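Local structure of WlaRA, TDP-fucose-3,4-ketoisomerase (Campylobacter jejuni subsp. jejuni 81116, 5TPV) at residues N53-I67 with Y98-T112. The protein is a beta-rich, cupin-clan protein of the WxcM-like family that binds thymidine-5'-diphosphate in the crystal and forms a dimer there. Sequence-based numbering, arbitrary orientation.
Sequences NSEFIFIALNGSCEI and YNFSKDCILLVLTNT
E66 and Y98 grip each other through both backbone and side chain. They form an antiparallel hydrogen-bonded pair, with E66 N 3.0 Å from Y98 O, and E66 CB lies over one face of the Y98 ring in a CH-pi contact. From there E66, with CG anti to the backbone N (chi1 -155°), crosses the ring obliquely, extended beyond CG, until E66 OE1 accepts the Y98 OH at 2.7 Å. The carboxylate is turned 59° from the ring plane, and the hydroxyl reaches OE1 from above the carboxylate plane. E66 OE2 accepts from N99 ND2 at 3.0 Å, so each oxygen has a donor and the carboxylate is held against rotation. Next door, C65 CB presses on F100 CD2 at 3.3 Å, its sulfur oblique to a ring that also stacks on F40.

Between E66 and the long strand pairing, the chain turns a corner at L61. Here, in a cupin-clan fold of two antiparallel sheets, it passes from one sheet to the other: 56-60 pairs with 105-110, and E66 with Y98. Past the corner, S101 is tied to S64 by two bonds, OG accepting from S64 N and N donating to S64 O, at the start of the type I turn S101-C104; its OG also donates to D103 OD2. At the corner L61 and N62 both face I105, a classic beta bulge.

L107, paired with I59, lays its side chain obliquely across L61. Its CB sits 3.9 Å from L61 CG, and its CD2 touches both L61 methyls. I59 and L109 continue the same apolar face, where Y36 and I34 of the second subunit pack. On the other face, V108 CG1 meets F56 CD1 at 3.6 Å and V108 CG2 meets F58 CD1 at 3.9 Å.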
ATOM      1  N   ASN B  53      15.421 -11.171   6.167  1.00 41.60           N
ATOM      2  CA  ASN B  53      15.613 -10.482   4.884  1.00 42.91           C
ATOM      3  C   ASN B  53      14.888  -9.162   4.638  1.00 38.80           C
ATOM      4  O   ASN B  53      15.382  -8.327   3.886  1.00 41.97           O
ATOM      5  CB  ASN B  53      15.245 -11.477   3.784  1.00 35.83           C
ATOM      6  CG  ASN B  53      15.922 -12.820   4.010  1.00 37.65           C
ATOM      7  OD1 ASN B  53      17.115 -12.841   4.329  1.00 38.15           O
ATOM      8  ND2 ASN B  53      15.192 -13.922   3.836  1.00 38.53           N
ATOM      9  N   SER B  54      13.677  -9.004   5.160  1.00 37.36           N
ATOM     10  CA  SER B  54      12.784  -7.945   4.717  1.00 32.96           C
ATOM     11  C   SER B  54      13.184  -6.654   5.408  1.00 32.54           C
ATOM     12  O   SER B  54      13.485  -6.605   6.610  1.00 30.99           O
ATOM     13  CB  SER B  54      11.331  -8.252   5.082  1.00 30.16           C
ATOM     14  OG  SER B  54      10.857  -9.468   4.520  1.00 31.71           O
ATOM     15  N   GLU B  55      13.101  -5.605   4.609  1.00 31.59           N
ATOM     16  CA  GLU B  55      12.986  -4.250   5.084  1.00 31.61           C
ATOM     17  C   GLU B  55      11.510  -3.779   4.997  1.00 28.94           C
ATOM     18  O   GLU B  55      10.682  -4.360   4.285  1.00 29.64           O
ATOM     19  CB  GLU B  55      13.888  -3.390   4.197  1.00 37.10           C
ATOM     20  CG  GLU B  55      15.367  -3.663   4.330  1.00 43.18           C
ATOM     21  CD  GLU B  55      16.159  -3.012   3.206  1.00 48.66           C
ATOM     22  OE1 GLU B  55      16.270  -1.750   3.155  1.00 46.41           O
ATOM     23  OE2 GLU B  55      16.660  -3.790   2.369  1.00 42.27           O
ATOM     24  N   PHE B  56      11.210  -2.721   5.728  1.00 28.41           N
ATOM     25  CA  PHE B  56       9.837  -2.274   5.972  1.00 29.58           C
ATOM     26  C   PHE B  56       9.791  -0.760   5.943  1.00 29.55           C
ATOM     27  O   PHE B  56      10.748  -0.126   6.365  1.00 29.42           O
ATOM     28  CB  PHE B  56       9.290  -2.732   7.311  1.00 26.90           C
ATOM     29  CG  PHE B  56       9.155  -4.202   7.389  1.00 31.01           C
ATOM     30  CD1 PHE B  56       8.117  -4.836   6.747  1.00 26.57           C
ATOM     31  CD2 PHE B  56      10.087  -4.969   8.086  1.00 38.40           C
ATOM     32  CE1 PHE B  56       8.000  -6.216   6.722  1.00 26.12           C
ATOM     33  CE2 PHE B  56       9.972  -6.364   8.092  1.00 29.72           C
ATOM     34  CZ  PHE B  56       8.957  -6.980   7.400  1.00 30.34           C
ATOM     35  N   ILE B  57       8.699  -0.209   5.404  1.00 28.74           N
ATOM     36  CA  ILE B  57       8.197   1.107   5.851  1.00 26.28           C
ATOM     37  C   ILE B  57       6.785   1.025   6.460  1.00 25.34           C
ATOM     38  O   ILE B  57       5.885   0.455   5.882  1.00 29.36           O
ATOM     39  CB  ILE B  57       8.170   2.057   4.652  1.00 28.27           C
ATOM     40  CG1 ILE B  57       9.577   2.334   4.185  1.00 29.89           C
ATOM     41  CG2 ILE B  57       7.611   3.433   5.003  1.00 30.45           C
ATOM     42  CD1 ILE B  57       9.617   3.019   2.847  1.00 31.38           C
ATOM     43  N   PHE B  58       6.611   1.625   7.620  1.00 27.43           N
ATOM     44  CA  PHE B  58       5.385   1.598   8.398  1.00 30.12           C
ATOM     45  C   PHE B  58       4.784   3.014   8.303  1.00 30.14           C
ATOM     46  O   PHE B  58       5.474   4.008   8.539  1.00 29.64           O
ATOM     47  CB  PHE B  58       5.670   1.313   9.900  1.00 32.12           C
ATOM     48  CG  PHE B  58       6.315  -0.017  10.166  1.00 33.62           C
ATOM     49  CD1 PHE B  58       5.555  -1.154  10.252  1.00 36.02           C
ATOM     50  CD2 PHE B  58       7.696  -0.133  10.296  1.00 33.88           C
ATOM     51  CE1 PHE B  58       6.148  -2.400  10.438  1.00 40.03           C
ATOM     52  CE2 PHE B  58       8.294  -1.362  10.492  1.00 34.70           C
ATOM     53  CZ  PHE B  58       7.518  -2.500  10.572  1.00 32.88           C
ATOM     54  N   ILE B  59       3.498   3.089   8.019  1.00 25.97           N
ATOM     55  CA  ILE B  59       2.792   4.357   7.862  1.00 27.14           C
ATOM     56  C   ILE B  59       1.442   4.224   8.545  1.00 31.25           C
ATOM     57  O   ILE B  59       0.704   3.245   8.291  1.00 29.37           O
ATOM     58  CB  ILE B  59       2.582   4.611   6.355  1.00 27.57           C
ATOM     59  CG1 ILE B  59       3.881   4.530   5.586  1.00 29.43           C
ATOM     60  CG2 ILE B  59       1.901   5.940   6.064  1.00 29.00           C
ATOM     61  CD1 ILE B  59       3.686   4.436   4.094  1.00 31.94           C
ATOM     62  N   ALA B  60       1.131   5.183   9.431  1.00 29.19           N
ATOM     63  CA  ALA B  60      -0.200   5.323   9.944  1.00 26.83           C
ATOM     64  C   ALA B  60      -1.023   6.147   8.966  1.00 28.41           C
ATOM     65  O   ALA B  60      -0.955   7.365   8.996  1.00 34.94           O
ATOM     66  CB  ALA B  60      -0.162   5.976  11.313  1.00 32.79           C
ATOM     67  N   LEU B  61      -1.748   5.489   8.079  1.00 31.48           N
ATOM     68  CA  LEU B  61      -2.622   6.168   7.135  1.00 36.68           C
ATOM     69  C   LEU B  61      -3.779   6.810   7.799  1.00 36.36           C
ATOM     70  O   LEU B  61      -4.291   7.779   7.323  1.00 41.83           O
ATOM     71  CB  LEU B  61      -3.279   5.204   6.179  1.00 39.97           C
ATOM     72  CG  LEU B  61      -2.410   4.523   5.156  1.00 46.15           C
ATOM     73  CD1 LEU B  61      -3.276   3.850   4.121  1.00 49.01           C
ATOM     74  CD2 LEU B  61      -1.496   5.524   4.491  1.00 45.81           C
ATOM     75  N   ASN B  62      -4.251   6.219   8.878  1.00 39.73           N
ATOM     76  CA  ASN B  62      -5.204   6.918   9.685  1.00 36.45           C
ATOM     77  C   ASN B  62      -4.936   6.654  11.159  1.00 37.99           C
ATOM     78  O   ASN B  62      -4.332   5.660  11.522  1.00 39.07           O
ATOM     79  CB  ASN B  62      -6.615   6.529   9.228  1.00 41.86           C
ATOM     80  CG  ASN B  62      -7.644   7.609   9.556  1.00 46.05           C
ATOM     81  OD1 ASN B  62      -7.426   8.807   9.352  1.00 50.08           O
ATOM     82  ND2 ASN B  62      -8.738   7.182  10.150  1.00 49.65           N
ATOM     83  N   GLY B  63      -5.341   7.565  12.015  1.00 35.32           N
ATOM     84  CA  GLY B  63      -5.042   7.449  13.434  1.00 33.81           C
ATOM     85  C   GLY B  63      -3.566   7.444  13.787  1.00 34.92           C
ATOM     86  O   GLY B  63      -2.708   8.038  13.137  1.00 36.73           O
ATOM     87  N   SER B  64      -3.259   6.705  14.831  1.00 35.35           N
ATOM     88  CA  SER B  64      -1.912   6.710  15.369  1.00 42.22           C
ATOM     89  C   SER B  64      -1.636   5.399  16.082  1.00 35.76           C
ATOM     90  O   SER B  64      -2.534   4.702  16.541  1.00 32.00           O
ATOM     91  CB  SER B  64      -1.714   7.865  16.371  1.00 44.90           C
ATOM     92  OG  SER B  64      -2.661   7.755  17.416  0.75 49.53           O
ATOM     93  N   CYS B  65      -0.364   5.075  16.163  1.00 36.53           N
ATOM     94  CA  CYS B  65       0.053   3.960  16.986  1.00 41.53           C
ATOM     95  C   CYS B  65       1.514   4.250  17.379  1.00 40.77           C
ATOM     96  O   CYS B  65       2.080   5.270  16.942  1.00 44.62           O
ATOM     97  CB  CYS B  65      -0.086   2.659  16.183  1.00 42.74           C
ATOM     98  SG  CYS B  65       1.013   2.589  14.735  1.00 40.34           S
ATOM     99  N   GLU B  66       2.085   3.363  18.205  1.00 34.15           N
ATOM    100  CA  GLU B  66       3.445   3.478  18.712  1.00 38.96           C
ATOM    101  C   GLU B  66       4.164   2.215  18.293  1.00 33.86           C
ATOM    102  O   GLU B  66       3.633   1.108  18.333  1.00 34.59           O
ATOM    103  CB  GLU B  66       3.444   3.589  20.246  1.00 37.64           C
ATOM    104  CG  GLU B  66       4.656   4.277  20.829  1.00 55.99           C
ATOM    105  CD  GLU B  66       4.577   4.453  22.344  1.00 52.68           C
ATOM    106  OE1 GLU B  66       5.571   4.106  23.031  1.00 52.65           O
ATOM    107  OE2 GLU B  66       3.519   4.892  22.838  1.00 58.38           O
ATOM    108  N   ILE B  67       5.400   2.382  17.885  1.00 32.80           N
ATOM    109  CA  ILE B  67       6.253   1.238  17.627  1.00 33.31           C
ATOM    110  C   ILE B  67       7.535   1.234  18.453  1.00 33.46           C
ATOM    111  O   ILE B  67       8.225   2.267  18.576  1.00 39.03           O
ATOM    112  CB  ILE B  67       6.576   1.137  16.147  1.00 38.57           C
ATOM    113  CG1 ILE B  67       7.523  -0.013  15.874  1.00 38.78           C
ATOM    114  CG2 ILE B  67       7.201   2.407  15.632  1.00 47.96           C
ATOM    115  CD1 ILE B  67       7.470  -0.471  14.454  1.00 38.09           C
ATOM    116  N   TYR B  98       1.847  -1.180  19.322  1.00 31.85           N
ATOM    117  CA  TYR B  98       0.877  -1.159  20.377  1.00 34.85           C
ATOM    118  C   TYR B  98       0.325   0.266  20.446  1.00 36.29           C
ATOM    119  O   TYR B  98       0.694   1.145  19.655  1.00 33.96           O
ATOM    120  CB  TYR B  98       1.554  -1.595  21.675  1.00 39.05           C
ATOM    121  CG  TYR B  98       2.772  -0.798  21.975  1.00 39.48           C
ATOM    122  CD1 TYR B  98       2.712   0.322  22.784  1.00 42.93           C
ATOM    123  CD2 TYR B  98       3.985  -1.145  21.431  1.00 41.33           C
ATOM    124  CE1 TYR B  98       3.843   1.094  23.043  1.00 42.60           C
ATOM    125  CE2 TYR B  98       5.126  -0.394  21.691  1.00 42.40           C
ATOM    126  CZ  TYR B  98       5.060   0.713  22.507  1.00 44.05           C
ATOM    127  OH  TYR B  98       6.210   1.458  22.705  1.00 40.99           O
ATOM    128  N   ASN B  99      -0.621   0.446  21.361  1.00 38.40           N
ATOM    129  CA  ASN B  99      -1.266   1.714  21.610  1.00 38.18           C
ATOM    130  C   ASN B  99      -1.971   2.208  20.369  1.00 38.82           C
ATOM    131  O   ASN B  99      -1.878   3.401  20.009  1.00 34.37           O
ATOM    132  CB  ASN B  99      -0.224   2.755  22.059  1.00 42.92           C
ATOM    133  CG  ASN B  99       0.195   2.591  23.512  1.00 50.04           C
ATOM    134  OD1 ASN B  99      -0.355   1.778  24.235  1.00 46.73           O
ATOM    135  ND2 ASN B  99       1.202   3.362  23.932  1.00 57.35           N
ATOM    136  N   PHE B 100      -2.627   1.297  19.667  1.00 36.23           N
ATOM    137  CA  PHE B 100      -3.312   1.715  18.436  1.00 42.09           C
ATOM    138  C   PHE B 100      -4.583   2.488  18.742  1.00 42.90           C
ATOM    139  O   PHE B 100      -5.378   1.992  19.503  1.00 39.44           O
ATOM    140  CB  PHE B 100      -3.777   0.477  17.671  1.00 36.84           C
ATOM    141  CG  PHE B 100      -2.654  -0.353  17.116  1.00 36.19           C
ATOM    142  CD1 PHE B 100      -2.188  -1.452  17.818  1.00 33.66           C
ATOM    143  CD2 PHE B 100      -2.042   0.000  15.905  1.00 29.95           C
ATOM    144  CE1 PHE B 100      -1.151  -2.236  17.309  1.00 39.61           C
ATOM    145  CE2 PHE B 100      -1.006  -0.768  15.398  1.00 39.16           C
ATOM    146  CZ  PHE B 100      -0.547  -1.894  16.109  1.00 32.85           C
ATOM    147  N   SER B 101      -4.838   3.615  18.100  1.00 46.59           N
ATOM    148  CA  SER B 101      -6.188   4.169  18.136  1.00 42.16           C
ATOM    149  C   SER B 101      -7.210   3.248  17.441  1.00 45.61           C
ATOM    150  O   SER B 101      -6.858   2.358  16.644  1.00 35.03           O
ATOM    151  CB  SER B 101      -6.197   5.591  17.576  1.00 43.68           C
ATOM    152  OG  SER B 101      -5.849   5.640  16.197  1.00 40.83           O
ATOM    153  N   LYS B 102      -8.486   3.426  17.771  1.00 43.81           N
ATOM    154  CA  LYS B 102      -9.563   2.550  17.269  1.00 48.21           C
ATOM    155  C   LYS B 102      -9.689   2.715  15.768  1.00 36.91           C
ATOM    156  O   LYS B 102      -9.960   1.764  15.081  1.00 42.61           O
ATOM    157  CB  LYS B 102     -10.937   2.838  17.917  1.00 56.14           C
ATOM    158  CG  LYS B 102     -11.391   4.308  17.879  1.00 77.91           C
ATOM    159  CD  LYS B 102     -12.849   4.582  17.474  1.00 85.81           C
ATOM    160  CE  LYS B 102     -13.032   5.219  16.091  1.00 92.85           C
ATOM    161  NZ  LYS B 102     -13.112   4.246  14.955  1.00 86.22           N
ATOM    162  N   ASP B 103      -9.465   3.921  15.284  1.00 34.58           N
ATOM    163  CA  ASP B 103      -9.486   4.250  13.869  1.00 36.39           C
ATOM    164  C   ASP B 103      -8.127   4.075  13.160  1.00 39.49           C
ATOM    165  O   ASP B 103      -8.020   4.426  11.990  1.00 37.43           O
ATOM    166  CB  ASP B 103      -9.925   5.722  13.685  1.00 42.25           C
ATOM    167  CG  ASP B 103      -9.085   6.729  14.471  1.00 45.06           C
ATOM    168  OD1 ASP B 103      -9.246   7.957  14.265  1.00 58.87           O
ATOM    169  OD2 ASP B 103      -8.256   6.325  15.297  1.00 47.96           O
ATOM    170  N   CYS B 104      -7.103   3.551  13.827  1.00 38.89           N
ATOM    171  CA  CYS B 104      -5.793   3.383  13.224  1.00 31.99           C
ATOM    172  C   CYS B 104      -5.903   2.464  11.999  1.00 29.27           C
ATOM    173  O   CYS B 104      -6.538   1.440  12.024  1.00 28.96           O
ATOM    174  CB  CYS B 104      -4.756   2.798  14.166  1.00 34.23           C
ATOM    175  SG  CYS B 104      -3.105   2.836  13.380  1.00 36.91           S
ATOM    176  N   ILE B 105      -5.305   2.883  10.903  1.00 25.02           N
ATOM    177  CA  ILE B 105      -5.001   1.980   9.790  1.00 32.17           C
ATOM    178  C   ILE B 105      -3.511   2.021   9.557  1.00 27.83           C
ATOM    179  O   ILE B 105      -2.937   3.079   9.275  1.00 31.56           O
ATOM    180  CB  ILE B 105      -5.686   2.402   8.474  1.00 31.71           C
ATOM    181  CG1 ILE B 105      -7.211   2.394   8.683  1.00 36.94           C
ATOM    182  CG2 ILE B 105      -5.281   1.511   7.287  1.00 31.59           C
ATOM    183  CD1 ILE B 105      -7.925   3.241   7.621  1.00 38.41           C
ATOM    184  N   LEU B 106      -2.888   0.857   9.655  1.00 30.70           N
ATOM    185  CA  LEU B 106      -1.435   0.770   9.547  1.00 30.38           C
ATOM    186  C   LEU B 106      -1.128   0.158   8.217  1.00 29.17           C
ATOM    187  O   LEU B 106      -1.577  -0.944   7.966  1.00 30.35           O
ATOM    188  CB  LEU B 106      -0.841  -0.134  10.633  1.00 30.67           C
ATOM    189  CG  LEU B 106       0.682  -0.300  10.539  1.00 28.32           C
ATOM    190  CD1 LEU B 106       1.406   0.961  10.894  1.00 37.78           C
ATOM    191  CD2 LEU B 106       1.111  -1.423  11.484  1.00 36.60           C
ATOM    192  N   LEU B 107      -0.383   0.883   7.386  1.00 27.00           N
ATOM    193  CA  LEU B 107       0.109   0.349   6.131  1.00 28.87           C
ATOM    194  C   LEU B 107       1.619   0.067   6.224  1.00 26.26           C
ATOM    195  O   LEU B 107       2.412   0.926   6.647  1.00 29.85           O
ATOM    196  CB  LEU B 107      -0.154   1.357   5.042  1.00 30.02           C
ATOM    197  CG  LEU B 107       0.356   1.107   3.627  1.00 32.75           C
ATOM    198  CD1 LEU B 107      -0.304  -0.084   2.991  1.00 29.32           C
ATOM    199  CD2 LEU B 107       0.217   2.330   2.721  1.00 34.23           C
ATOM    200  N   VAL B 108       1.992  -1.064   5.647  1.00 29.45           N
ATOM    201  CA  VAL B 108       3.361  -1.542   5.569  1.00 28.35           C
ATOM    202  C   VAL B 108       3.779  -1.905   4.160  1.00 27.22           C
ATOM    203  O   VAL B 108       3.125  -2.631   3.436  1.00 25.74           O
ATOM    204  CB  VAL B 108       3.510  -2.776   6.496  1.00 29.46           C
ATOM    205  CG1 VAL B 108       4.990  -3.100   6.711  1.00 27.56           C
ATOM    206  CG2 VAL B 108       2.859  -2.468   7.832  1.00 23.80           C
ATOM    207  N   LEU B 109       4.936  -1.389   3.767  1.00 27.93           N
ATOM    208  CA  LEU B 109       5.572  -1.755   2.509  1.00 26.88           C
ATOM    209  C   LEU B 109       6.814  -2.599   2.818  1.00 26.24           C
ATOM    210  O   LEU B 109       7.550  -2.316   3.787  1.00 27.98           O
ATOM    211  CB  LEU B 109       6.034  -0.486   1.803  1.00 27.85           C
ATOM    212  CG  LEU B 109       5.134   0.770   1.959  1.00 32.09           C
ATOM    213  CD1 LEU B 109       5.745   1.985   1.340  1.00 33.06           C
ATOM    214  CD2 LEU B 109       3.763   0.577   1.354  1.00 33.73           C
ATOM    215  N   THR B 110       7.041  -3.601   1.980  1.00 27.72           N
ATOM    216  CA  THR B 110       8.199  -4.448   2.094  1.00 31.24           C
ATOM    217  C   THR B 110       8.685  -4.957   0.720  1.00 32.93           C
ATOM    218  O   THR B 110       8.014  -4.883  -0.322  1.00 28.30           O
ATOM    219  CB  THR B 110       7.965  -5.600   3.076  1.00 31.83           C
ATOM    220  OG1 THR B 110       9.184  -6.337   3.333  1.00 35.33           O
ATOM    221  CG2 THR B 110       6.983  -6.541   2.499  1.00 27.78           C
ATOM    222  N   ASN B 111       9.937  -5.391   0.743  1.00 31.82           N
ATOM    223  CA  ASN B 111      10.674  -5.796  -0.466  1.00 30.11           C
ATOM    224  C   ASN B 111      10.695  -7.300  -0.668  1.00 36.66           C
ATOM    225  O   ASN B 111      11.429  -7.756  -1.506  1.00 32.19           O
ATOM    226  CB  ASN B 111      12.091  -5.251  -0.410  1.00 32.44           C
ATOM    227  CG  ASN B 111      12.893  -5.779   0.792  1.00 35.23           C
ATOM    228  OD1 ASN B 111      12.375  -6.058   1.851  1.00 30.00           O
ATOM    229  ND2 ASN B 111      14.191  -5.856   0.627  1.00 41.17           N
ATOM    230  N   THR B 112       9.873  -8.078   0.045  1.00 36.71           N
ATOM    231  CA  THR B 112       9.872  -9.524  -0.199  1.00 33.69           C
ATOM    232  C   THR B 112       8.512 -10.106  -0.299  1.00 32.63           C
ATOM    233  O   THR B 112       7.584  -9.552   0.273  1.00 33.71           O
ATOM    234  CB  THR B 112      10.537 -10.277   0.996  1.00 37.61           C
ATOM    235  OG1 THR B 112       9.818  -9.987   2.196  1.00 45.42           O
ATOM    236  CG2 THR B 112      11.962  -9.809   1.260  1.00 33.64           C
TER
HETATM  237  O   HOH W   1      16.489  -6.376   2.019  1.00 42.30           O